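Local coordinates for protein (glyceraldehyde 3-phosphate dehydrogenase) (PDB 1B7G), which oxidises and phosphorylates D-glyceraldehyde 3-phosphate to 1,3-bisphosphoglycerate in glycolysis, using NADP in preference to NAD, at residues S138-A143 and S191-D196; I164-A169 and T208-A213; L217-F222 and V298-I303; V278-D283 and V292-A297. The protein carries 1 engineered substitution. All coordinates share one frame; numbering follows the deposited sequence.

Interaction 1: S138-A143 and S191-D196; sequences SCNTTA and SHHAKD. With SO4 (sulfate ion), chain C; SO4 (sulfate ion), chain F; SO4 (sulfate ion), chain H.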
# COMPACT_ATOMS: atom_id res chain seq x y z
N SER A 138 -5.27 -22.31 -5.81
CA SER A 138 -5.61 -20.88 -5.79
C SER A 138 -5.34 -20.26 -4.45
O SER A 138 -5.13 -20.93 -3.42
CB SER A 138 -7.12 -20.71 -6.16
OG SER A 138 -7.88 -21.10 -4.98
N CYS A 139 -5.45 -18.93 -4.37
CA CYS A 139 -5.24 -18.21 -3.13
C CYS A 139 -6.16 -18.68 -1.99
O CYS A 139 -5.73 -18.85 -0.87
CB CYS A 139 -5.55 -16.69 -3.40
SG CYS A 139 -4.55 -16.04 -4.79
N ASN A 140 -7.48 -18.82 -2.27
CA ASN A 140 -8.36 -19.22 -1.16
C ASN A 140 -8.24 -20.71 -0.91
O ASN A 140 -8.39 -21.14 0.24
CB ASN A 140 -9.81 -18.79 -1.47
CG ASN A 140 -9.96 -17.29 -1.23
OD1 ASN A 140 -9.52 -16.78 -0.20
ND2 ASN A 140 -10.57 -16.58 -2.15
N THR A 141 -7.86 -21.51 -1.93
CA THR A 141 -7.69 -22.94 -1.67
C THR A 141 -6.48 -23.12 -0.75
O THR A 141 -6.44 -23.94 0.16
CB THR A 141 -7.48 -23.73 -2.97
OG1 THR A 141 -8.53 -23.43 -3.90
CG2 THR A 141 -7.50 -25.24 -2.69
N THR A 142 -5.42 -22.33 -1.06
CA THR A 142 -4.22 -22.37 -0.22
C THR A 142 -4.52 -22.07 1.23
O THR A 142 -3.99 -22.72 2.14
CB THR A 142 -3.14 -21.42 -0.74
OG1 THR A 142 -2.73 -21.79 -2.06
CG2 THR A 142 -1.90 -21.42 0.16
N ALA A 143 -5.33 -21.01 1.49
CA ALA A 143 -5.59 -20.63 2.87
C ALA A 143 -6.37 -21.74 3.59
O ALA A 143 -6.06 -22.04 4.72
CB ALA A 143 -6.35 -19.30 2.90
N SER A 191 -18.73 -24.26 -4.39
CA SER A 191 -17.85 -23.52 -5.33
C SER A 191 -16.64 -24.44 -5.62
O SER A 191 -16.47 -25.47 -4.97
CB SER A 191 -17.38 -22.24 -4.68
OG SER A 191 -16.76 -22.49 -3.42
N HIS A 192 -15.73 -24.05 -6.49
CA HIS A 192 -14.62 -24.85 -6.94
C HIS A 192 -13.61 -25.15 -5.83
O HIS A 192 -12.80 -26.05 -6.01
CB HIS A 192 -13.92 -24.19 -8.14
CG HIS A 192 -13.08 -23.00 -7.80
ND1 HIS A 192 -11.78 -23.15 -7.34
CD2 HIS A 192 -13.31 -21.66 -7.83
CE1 HIS A 192 -11.26 -21.97 -7.05
NE2 HIS A 192 -12.14 -21.05 -7.38
N HIS A 193 -13.57 -24.34 -4.76
CA HIS A 193 -12.66 -24.53 -3.68
C HIS A 193 -12.64 -25.94 -3.12
O HIS A 193 -11.53 -26.43 -2.85
CB HIS A 193 -12.96 -23.51 -2.55
CG HIS A 193 -13.01 -22.13 -3.17
ND1 HIS A 193 -14.13 -21.63 -3.78
CD2 HIS A 193 -12.04 -21.22 -3.34
CE1 HIS A 193 -13.86 -20.43 -4.28
NE2 HIS A 193 -12.57 -20.14 -4.03
N ALA A 194 -13.82 -26.56 -2.95
CA ALA A 194 -13.87 -27.88 -2.33
C ALA A 194 -13.13 -28.93 -3.15
O ALA A 194 -12.25 -29.60 -2.64
CB ALA A 194 -15.32 -28.27 -2.01
N LYS A 195 -13.41 -28.99 -4.43
CA LYS A 195 -12.70 -29.84 -5.35
C LYS A 195 -11.19 -29.53 -5.31
O LYS A 195 -10.40 -30.45 -5.21
CB LYS A 195 -13.22 -29.64 -6.76
CG LYS A 195 -12.72 -30.66 -7.76
CD LYS A 195 -13.11 -30.34 -9.20
CE LYS A 195 -12.95 -31.65 -10.00
NZ LYS A 195 -12.96 -31.47 -11.47
N ASP A 196 -10.83 -28.25 -5.32
CA ASP A 196 -9.41 -27.89 -5.27
C ASP A 196 -8.76 -28.36 -3.99
O ASP A 196 -7.66 -28.91 -4.11
CB ASP A 196 -9.17 -26.43 -5.59
CG ASP A 196 -9.59 -26.09 -7.02
OD1 ASP A 196 -9.89 -27.07 -7.75
OD2 ASP A 196 -9.73 -24.93 -7.41
S SO4 C . -9.97 -18.20 -5.48
O1 SO4 C . -9.98 -17.38 -6.69
O2 SO4 C . -11.22 -17.84 -4.62
O3 SO4 C . -8.84 -18.04 -4.57
O4 SO4 C . -10.07 -19.59 -5.95
S SO4 F . -16.84 -22.20 -9.70
O1 SO4 F . -15.61 -21.93 -10.54
O2 SO4 F . -17.84 -21.11 -10.00
O3 SO4 F . -16.48 -22.13 -8.23
O4 SO4 F . -17.43 -23.52 -10.08
S SO4 H . -10.62 -29.22 -12.61
O1 SO4 H . -10.67 -30.64 -13.15
O2 SO4 H . -10.79 -28.27 -13.75
O3 SO4 H . -9.34 -28.97 -11.90
O4 SO4 H . -11.78 -29.08 -11.66
O HOH W 1 -7.02 -24.03 -7.19
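A sulfate ion (chain C) is held between the start of helix 139-152 and the imidazole of His193. His193 points NE2 at sulfate O2, 2.7 Å away, in the plane of its ring and almost straight (176°), and Asn140 ND2 reaches the same O2 at 2.8 Å. The backbone N of Asn140, in the first helical turn, donates to O3 at 2.8 Å, so the helix end is likely to favour the anion. Ser138 OG donates to O4, whose place is less sure. One layer out, Ser138 is the N-cap of that helix: its OG, folded between backbone N and carbonyl (chi1 76°), accepts the capping bond from Thr141 N at 3.1 Å, and also Thr141 OG1 at 2.6 Å. An alanine here removes OG and its hold on sulfate O4, and the helix start would probably be less firmly capped. Thr141 lies crosswise on Asp196, its OG1 3.5 Å from Asp196 CB. Asp196 OD2, met from above the carboxylate plane, grips His192 ND1 at 2.7 Å; Ser191 OG holds His193 ND1, and His221 NE2 holds Asn140 OD1. With Arg166, residues Ser138, Asn140, His192 and His193 form the inorganic phosphate site of this dehydrogenase, beside Cys139, the probable nucleophile.

Interaction 2: I164-A169 and T208-A213; sequences IVRRAA and TMAVIA. With SO4 (sulfate ion), chain D; SO4 (sulfate ion), chain C.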
# COMPACT_ATOMS: atom_id res chain seq x y z
N ILE A 164 -16.76 -18.45 1.73
CA ILE A 164 -15.73 -17.56 1.25
C ILE A 164 -16.29 -16.26 0.67
O ILE A 164 -16.99 -16.24 -0.34
CB ILE A 164 -14.85 -18.25 0.19
CG1 ILE A 164 -14.16 -19.51 0.79
CG2 ILE A 164 -13.72 -17.33 -0.29
CD1 ILE A 164 -13.65 -20.42 -0.31
N VAL A 165 -15.92 -15.16 1.30
CA VAL A 165 -16.28 -13.83 0.81
C VAL A 165 -15.11 -13.28 -0.04
O VAL A 165 -14.10 -12.95 0.55
CB VAL A 165 -16.56 -12.89 1.99
CG1 VAL A 165 -16.81 -11.45 1.48
CG2 VAL A 165 -17.69 -13.45 2.84
N ARG A 166 -15.26 -13.27 -1.35
CA ARG A 166 -14.13 -12.86 -2.21
C ARG A 166 -14.11 -11.37 -2.49
O ARG A 166 -15.15 -10.75 -2.77
CB ARG A 166 -14.17 -13.66 -3.51
CG ARG A 166 -14.40 -15.13 -3.42
CD ARG A 166 -14.23 -15.97 -4.67
NE ARG A 166 -12.97 -15.73 -5.38
CZ ARG A 166 -12.78 -14.85 -6.34
NH1 ARG A 166 -13.79 -14.13 -6.82
NH2 ARG A 166 -11.55 -14.70 -6.86
N ARG A 167 -12.91 -10.78 -2.46
CA ARG A 167 -12.76 -9.39 -2.92
C ARG A 167 -13.04 -9.40 -4.41
O ARG A 167 -12.77 -10.42 -5.07
CB ARG A 167 -11.36 -8.87 -2.54
CG ARG A 167 -10.23 -9.62 -3.31
CD ARG A 167 -9.90 -8.81 -4.55
NE ARG A 167 -8.87 -9.30 -5.44
CZ ARG A 167 -9.04 -10.24 -6.36
NH1 ARG A 167 -10.22 -10.87 -6.48
NH2 ARG A 167 -8.03 -10.61 -7.15
N ALA A 168 -13.69 -8.39 -4.98
CA ALA A 168 -14.07 -8.33 -6.36
C ALA A 168 -12.89 -8.30 -7.36
O ALA A 168 -12.89 -9.00 -8.39
CB ALA A 168 -14.88 -7.00 -6.60
N ALA A 169 -11.94 -7.42 -7.11
CA ALA A 169 -10.82 -7.22 -8.03
C ALA A 169 -9.68 -6.55 -7.26
O ALA A 169 -9.90 -6.00 -6.19
CB ALA A 169 -11.28 -6.27 -9.15
N THR A 208 -18.02 -25.98 0.03
CA THR A 208 -17.78 -24.55 0.16
C THR A 208 -18.77 -23.75 -0.70
O THR A 208 -19.21 -24.23 -1.73
CB THR A 208 -16.38 -24.17 -0.39
OG1 THR A 208 -16.27 -24.66 -1.72
CG2 THR A 208 -15.25 -24.70 0.48
N MET A 209 -19.07 -22.56 -0.19
CA MET A 209 -19.84 -21.62 -1.01
C MET A 209 -19.06 -20.31 -1.08
O MET A 209 -18.38 -19.98 -0.10
CB MET A 209 -21.17 -21.31 -0.32
CG MET A 209 -22.17 -22.41 -0.14
SD MET A 209 -23.61 -21.99 0.86
CE MET A 209 -23.20 -22.73 2.43
N ALA A 210 -19.22 -19.53 -2.15
CA ALA A 210 -18.47 -18.29 -2.26
C ALA A 210 -19.39 -17.17 -2.85
O ALA A 210 -20.20 -17.46 -3.70
CB ALA A 210 -17.33 -18.48 -3.26
N VAL A 211 -19.04 -15.96 -2.46
CA VAL A 211 -19.70 -14.76 -2.89
C VAL A 211 -18.65 -13.64 -3.09
O VAL A 211 -17.67 -13.66 -2.33
CB VAL A 211 -20.73 -14.30 -1.85
CG1 VAL A 211 -20.07 -13.97 -0.52
CG2 VAL A 211 -21.47 -13.05 -2.36
N ILE A 212 -18.90 -12.77 -4.02
CA ILE A 212 -18.08 -11.58 -4.31
C ILE A 212 -18.70 -10.36 -3.62
O ILE A 212 -19.91 -10.15 -3.68
CB ILE A 212 -17.92 -11.35 -5.80
CG1 ILE A 212 -16.99 -12.35 -6.50
CG2 ILE A 212 -17.45 -9.91 -6.17
CD1 ILE A 212 -17.13 -12.31 -8.04
N ALA A 213 -17.88 -9.65 -2.87
CA ALA A 213 -18.24 -8.42 -2.20
C ALA A 213 -17.48 -7.27 -2.92
O ALA A 213 -16.42 -7.57 -3.48
CB ALA A 213 -17.84 -8.36 -0.74
S SO4 D . -9.69 -12.89 -9.49
O1 SO4 D . -8.73 -11.81 -9.94
O2 SO4 D . -10.66 -12.33 -8.52
O3 SO4 D . -8.82 -13.91 -8.81
O4 SO4 D . -10.38 -13.46 -10.67
S SO4 C . -9.97 -18.20 -5.48
O1 SO4 C . -9.98 -17.38 -6.69
O2 SO4 C . -11.22 -17.84 -4.62
O3 SO4 C . -8.84 -18.04 -4.57
O4 SO4 C . -10.07 -19.59 -5.95
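Two parallel strands are zipped together over Ile164 to Arg166 by four nearly straight backbone bonds. Ile164 N donates to Met209 O, Val211 N to Ile164 O, Arg166 N to Val211 O at a short 2.6 Å and Ala213 N to Arg166 O, each donor lying close to the C=O axis. Ile164 and Ala210 pack on the face that carries Arg166 and Ile212, in the buried part of the contact. The face of Val165, Val211 and Ala213 is partly exposed; there Val165 CG1 meets Ala213 CB at 3.9 Å, and Val165 and Val211 run side by side. Met209 is looser still: its side chain is exposed and leads away from strand 157-167.

At the other end two arginines reach for anions. Arg166 runs alongside Ile212, whose CG1 sits at the edge of its guanidinium, and bends at chi3 (50°) so that NE meets O2 of the chain C sulfate at 2.8 Å. Its NH2 bridges the two ions, bonding O1 of the chain C sulfate and O2 of the chain D sulfate, the latter oxygen also held by Arg167 NH1 at 2.5 Å. Arg167, bent at chi2 (94°), thus shares a bound anion with Arg166, and the pair forms the substrate phosphate site. Arg166 NH1 and Arg167 NE also form salt bridges, to Asp185 and Asp170, which would partly offset their charge.

Strand 157-167 lies between strand 205-213 and strand 219-227, bonding to the latter through Val165 and Met220, while Asn140 of helix 139-152 and His193 of helix 193-198 pack on Ile164.

Interaction 3: L217-F222 and V298-I303; sequences LMHMHF and VHQESI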
# COMPACT_ATOMS: atom_id res chain seq x y z
N LEU A 217 -9.30 -5.27 -1.03
CA LEU A 217 -8.11 -5.58 -0.25
C LEU A 217 -7.82 -7.04 -0.00
O LEU A 217 -6.69 -7.47 -0.17
CB LEU A 217 -8.21 -4.81 1.07
CG LEU A 217 -8.45 -3.29 0.91
CD1 LEU A 217 -8.34 -2.58 2.25
CD2 LEU A 217 -7.43 -2.70 -0.08
N MET A 218 -8.78 -7.79 0.51
CA MET A 218 -8.56 -9.16 0.98
C MET A 218 -9.88 -9.94 0.91
O MET A 218 -10.94 -9.30 1.08
CB MET A 218 -8.21 -9.10 2.48
CG MET A 218 -6.77 -8.74 2.81
SD MET A 218 -6.43 -8.68 4.55
CE MET A 218 -4.86 -7.76 4.53
N HIS A 219 -9.74 -11.24 0.84
CA HIS A 219 -10.85 -12.15 0.99
C HIS A 219 -11.02 -12.45 2.48
O HIS A 219 -10.06 -12.27 3.24
CB HIS A 219 -10.52 -13.50 0.34
CG HIS A 219 -10.17 -13.46 -1.11
ND1 HIS A 219 -10.98 -12.93 -2.07
CD2 HIS A 219 -9.07 -13.92 -1.77
CE1 HIS A 219 -10.45 -13.08 -3.26
NE2 HIS A 219 -9.27 -13.71 -3.10
N MET A 220 -12.16 -13.06 2.82
CA MET A 220 -12.38 -13.59 4.13
C MET A 220 -13.06 -14.96 4.06
O MET A 220 -13.90 -15.25 3.21
CB MET A 220 -13.16 -12.72 5.14
CG MET A 220 -12.26 -11.70 5.86
SD MET A 220 -13.06 -10.80 7.16
CE MET A 220 -13.04 -12.07 8.47
N HIS A 221 -12.65 -15.82 5.03
CA HIS A 221 -13.26 -17.14 5.13
C HIS A 221 -13.97 -17.32 6.48
O HIS A 221 -13.55 -16.89 7.50
CB HIS A 221 -12.29 -18.33 5.00
CG HIS A 221 -11.57 -18.39 3.67
ND1 HIS A 221 -11.09 -19.59 3.16
CD2 HIS A 221 -11.26 -17.44 2.79
CE1 HIS A 221 -10.53 -19.32 1.96
NE2 HIS A 221 -10.60 -18.03 1.75
N PHE A 222 -15.06 -18.10 6.41
CA PHE A 222 -15.81 -18.35 7.68
C PHE A 222 -16.01 -19.86 7.74
O PHE A 222 -16.55 -20.43 6.78
CB PHE A 222 -17.13 -17.61 7.70
CG PHE A 222 -16.97 -16.11 7.53
CD1 PHE A 222 -16.62 -15.33 8.62
CD2 PHE A 222 -17.11 -15.52 6.29
CE1 PHE A 222 -16.44 -13.96 8.46
CE2 PHE A 222 -16.93 -14.15 6.13
CZ PHE A 222 -16.60 -13.37 7.22
N VAL A 298 -7.55 -13.37 3.95
CA VAL A 298 -6.56 -13.87 3.01
C VAL A 298 -6.10 -12.73 2.09
O VAL A 298 -6.94 -12.11 1.43
CB VAL A 298 -7.10 -15.00 2.14
CG1 VAL A 298 -6.09 -15.51 1.13
CG2 VAL A 298 -7.62 -16.19 3.00
N HIS A 299 -4.82 -12.41 2.08
CA HIS A 299 -4.31 -11.39 1.15
C HIS A 299 -3.99 -12.07 -0.16
O HIS A 299 -2.92 -12.69 -0.33
CB HIS A 299 -3.11 -10.62 1.70
CG HIS A 299 -2.64 -9.56 0.72
ND1 HIS A 299 -1.32 -9.31 0.46
CD2 HIS A 299 -3.33 -8.72 -0.08
CE1 HIS A 299 -1.20 -8.38 -0.46
NE2 HIS A 299 -2.42 -7.97 -0.79
N GLN A 300 -4.89 -11.92 -1.13
CA GLN A 300 -4.82 -12.67 -2.36
C GLN A 300 -3.65 -12.27 -3.25
O GLN A 300 -3.27 -13.08 -4.09
CB GLN A 300 -6.08 -12.64 -3.24
CG GLN A 300 -6.40 -11.26 -3.82
CD GLN A 300 -6.74 -10.24 -2.78
OE1 GLN A 300 -7.21 -10.51 -1.66
NE2 GLN A 300 -6.50 -8.96 -3.09
N GLU A 301 -3.14 -11.05 -3.09
CA GLU A 301 -2.01 -10.72 -3.98
C GLU A 301 -0.73 -11.50 -3.65
O GLU A 301 0.13 -11.62 -4.53
CB GLU A 301 -1.74 -9.22 -3.87
CG GLU A 301 -2.93 -8.38 -4.42
CD GLU A 301 -2.59 -6.89 -4.15
OE1 GLU A 301 -2.53 -6.50 -2.97
OE2 GLU A 301 -2.35 -6.17 -5.12
N SER A 302 -0.60 -11.96 -2.43
CA SER A 302 0.65 -12.58 -2.00
C SER A 302 0.62 -13.96 -1.39
O SER A 302 1.73 -14.52 -1.22
CB SER A 302 1.28 -11.63 -0.98
OG SER A 302 0.59 -11.55 0.23
N ILE A 303 -0.49 -14.50 -0.93
CA ILE A 303 -0.47 -15.78 -0.25
C ILE A 303 0.22 -16.90 -1.01
O ILE A 303 0.98 -17.65 -0.36
CB ILE A 303 -1.89 -16.23 0.20
CG1 ILE A 303 -1.76 -17.59 0.91
CG2 ILE A 303 -2.83 -16.26 -1.02
CD1 ILE A 303 -3.01 -17.96 1.75
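His219 and Val298 form one antiparallel hydrogen-bonded pair, His219 N to Val298 O at 3.0 Å and Val298 N to His219 O at 2.8 Å, after which 298-303 turns away from the strand. Gln300, an NAD-binding residue by similarity, folds back over the His219 ring: its CG lies between backbone N and carbonyl (chi1 66°), chi2 turns it again (-65°), and CB rests 3.4 Å from His219 NE2 while OE1 sits over one ring face. The amide and ring planes stand 68° apart. Gln300 NE2 donates to Leu217 O at 3.3 Å, from above that carbonyl's plane, and also bonds Asp170 OD1. An alanine here removes the amide and its two hydrogen bonds, and the His219 ring would probably be less firmly held there.

The pair joins neighbouring strands in the mixed sheet of the catalytic domain. His219 belongs to the catalytic site with Cys139, and its ND1 is tied to Arg167 N, which fixes the ring's rotation. On the same strand His221 bonds Asn140 OD1 through NE2, the atom that lies 3.7 Å from Val298 CG2.

Past the bridge, His299 is pinned from two sides: NE2 donates in the ring plane to the anti lone pair of Glu301 OE1 at 2.6 Å, and ND1 pairs with Ser302 OG at 3.0 Å and with Ile275 N. Glu301 OE2 makes a salt bridge to Arg266 of the second subunit.

Interaction 4: V278-D283 and V292-A297; sequences VMIFSD and VMLMYA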
# COMPACT_ATOMS: atom_id res chain seq x y z
N VAL A 278 -1.95 -16.59 6.43
CA VAL A 278 -3.42 -16.67 6.71
C VAL A 278 -3.65 -15.89 7.98
O VAL A 278 -2.90 -16.12 8.94
CB VAL A 278 -3.89 -18.13 6.86
CG1 VAL A 278 -5.35 -18.24 7.31
CG2 VAL A 278 -3.75 -18.85 5.52
N MET A 279 -4.59 -14.92 8.00
CA MET A 279 -4.80 -14.05 9.14
C MET A 279 -6.01 -14.49 9.98
O MET A 279 -7.15 -14.16 9.62
CB MET A 279 -5.00 -12.59 8.70
CG MET A 279 -3.76 -11.90 8.18
SD MET A 279 -4.13 -10.56 7.02
CE MET A 279 -4.25 -11.40 5.49
N ILE A 280 -5.79 -15.32 11.00
CA ILE A 280 -6.91 -15.85 11.78
C ILE A 280 -7.26 -14.90 12.92
O ILE A 280 -6.40 -14.48 13.69
CB ILE A 280 -6.60 -17.24 12.37
CG1 ILE A 280 -6.40 -18.25 11.24
CG2 ILE A 280 -7.73 -17.68 13.31
CD1 ILE A 280 -5.97 -19.62 11.67
N PHE A 281 -8.55 -14.54 12.99
CA PHE A 281 -9.04 -13.69 14.07
C PHE A 281 -9.14 -14.50 15.35
O PHE A 281 -9.95 -15.44 15.43
CB PHE A 281 -10.40 -13.07 13.68
CG PHE A 281 -10.17 -12.03 12.59
CD1 PHE A 281 -10.09 -12.40 11.26
CD2 PHE A 281 -9.97 -10.70 12.96
CE1 PHE A 281 -9.87 -11.45 10.30
CE2 PHE A 281 -9.73 -9.74 11.98
CZ PHE A 281 -9.67 -10.13 10.67
N SER A 282 -8.23 -14.25 16.29
CA SER A 282 -8.12 -15.03 17.50
C SER A 282 -9.33 -15.01 18.41
O SER A 282 -9.66 -16.09 18.94
CB SER A 282 -6.85 -14.68 18.31
OG SER A 282 -6.96 -13.43 18.94
N ASP A 283 -10.15 -13.97 18.39
CA ASP A 283 -11.41 -13.98 19.12
C ASP A 283 -12.45 -14.83 18.41
O ASP A 283 -13.45 -15.15 19.06
CB ASP A 283 -11.96 -12.54 19.23
CG ASP A 283 -11.29 -11.72 20.29
OD1 ASP A 283 -10.30 -12.17 20.91
OD2 ASP A 283 -11.73 -10.57 20.54
N VAL A 292 -15.03 -27.02 15.59
CA VAL A 292 -14.22 -25.81 15.61
C VAL A 292 -14.83 -24.80 14.61
O VAL A 292 -15.12 -25.13 13.46
CB VAL A 292 -12.77 -26.09 15.18
CG1 VAL A 292 -12.00 -24.78 15.09
CG2 VAL A 292 -12.07 -27.01 16.18
N MET A 293 -14.95 -23.57 15.06
CA MET A 293 -15.39 -22.50 14.15
C MET A 293 -14.36 -21.36 14.24
O MET A 293 -13.73 -21.28 15.27
CB MET A 293 -16.80 -22.02 14.46
CG MET A 293 -17.90 -22.78 13.75
SD MET A 293 -19.58 -22.30 14.25
CE MET A 293 -19.62 -22.99 15.89
N LEU A 294 -14.08 -20.69 13.15
CA LEU A 294 -13.20 -19.52 13.16
C LEU A 294 -13.32 -18.74 11.85
O LEU A 294 -13.87 -19.20 10.83
CB LEU A 294 -11.74 -19.88 13.48
CG LEU A 294 -11.09 -20.90 12.53
CD1 LEU A 294 -10.47 -20.20 11.34
CD2 LEU A 294 -10.05 -21.73 13.29
N MET A 295 -12.76 -17.53 11.80
CA MET A 295 -12.77 -16.78 10.53
C MET A 295 -11.38 -16.21 10.30
O MET A 295 -10.61 -15.97 11.26
CB MET A 295 -13.82 -15.62 10.63
CG MET A 295 -13.40 -14.68 11.76
SD MET A 295 -14.33 -13.18 11.78
CE MET A 295 -15.92 -13.64 12.35
N TYR A 296 -11.05 -15.98 9.04
CA TYR A 296 -9.72 -15.45 8.73
C TYR A 296 -9.75 -14.62 7.47
O TYR A 296 -10.65 -14.75 6.61
CB TYR A 296 -8.69 -16.62 8.70
CG TYR A 296 -8.98 -17.76 7.76
CD1 TYR A 296 -8.74 -17.65 6.38
CD2 TYR A 296 -9.45 -18.97 8.22
CE1 TYR A 296 -9.00 -18.71 5.54
CE2 TYR A 296 -9.68 -20.05 7.38
CZ TYR A 296 -9.48 -19.90 6.03
OH TYR A 296 -9.77 -20.94 5.19
N ALA A 297 -8.73 -13.74 7.37
CA ALA A 297 -8.55 -12.97 6.15
C ALA A 297 -7.48 -13.58 5.26
O ALA A 297 -6.54 -14.24 5.76
CB ALA A 297 -8.18 -11.50 6.45
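Leu294 opens the contact, laying CD1 4.2 Å from Ile280 CG2. At Met295 the backbone joins in: Phe281 N donates to Met295 O at 3.0 Å, almost along the carbonyl axis. The Met295 side chain starts between backbone N and carbonyl (chi1 61°), so that CG rests 3.9 Å from Phe281 CB and SD stands 4.9 Å from the centroid of the Phe281 ring, an oblique Met-aromatic contact. The Phe281 ring itself turns its edge to the backbone of Tyr296 and Ala297. These are the two arms of a beta hairpin, strands 278-288 and 291-298, in the sheet of the catalytic domain; strands 278-281 and 292-297 run antiparallel at 141°. Tyr296 faces Ile280 in a non-hydrogen-bonded pair, its CB 3.8 Å from Ile280 CG1. Val278 CG1 lies over a face of the Tyr296 ring, 3.9 Å from the centroid and 27° off the normal, a CH-pi contact; Ala143 and Leu144 of helix 139-152 also touch this tyrosine. Ala297 and Met279 are a hydrogen-bonded pair on the other face of the sheet: Ala297 N donates to a lone pair of Met279 O at 2.8 Å, Met279 N returns a bond to Ala297 O at 3.0 Å, and Ala297 CB packs against Met279 CB.

How the interactions relate
Interactions 2, 3 and 4 are successive parts of one mixed sheet, joined where strand 157-167 meets 219-227 and where 219-227 meets 291-298. Interaction 1 lies against it through helices 139-152 and 193-198. Interaction 2 is the most exposed, with charged arginines on bound anions, whereas 3 and 4 are buried. Interaction 4 is chiefly hydrocarbon and aromatic packing on hairpin bonds; 3 mixes one bridge with polar histidine contacts. Interaction 1 is buried too, but polar, sharing the chain C sulfate with interaction 2. Polar side-chain bonds join interaction 3 to both 1 and 2, bringing catalytic and phosphate-site residues together.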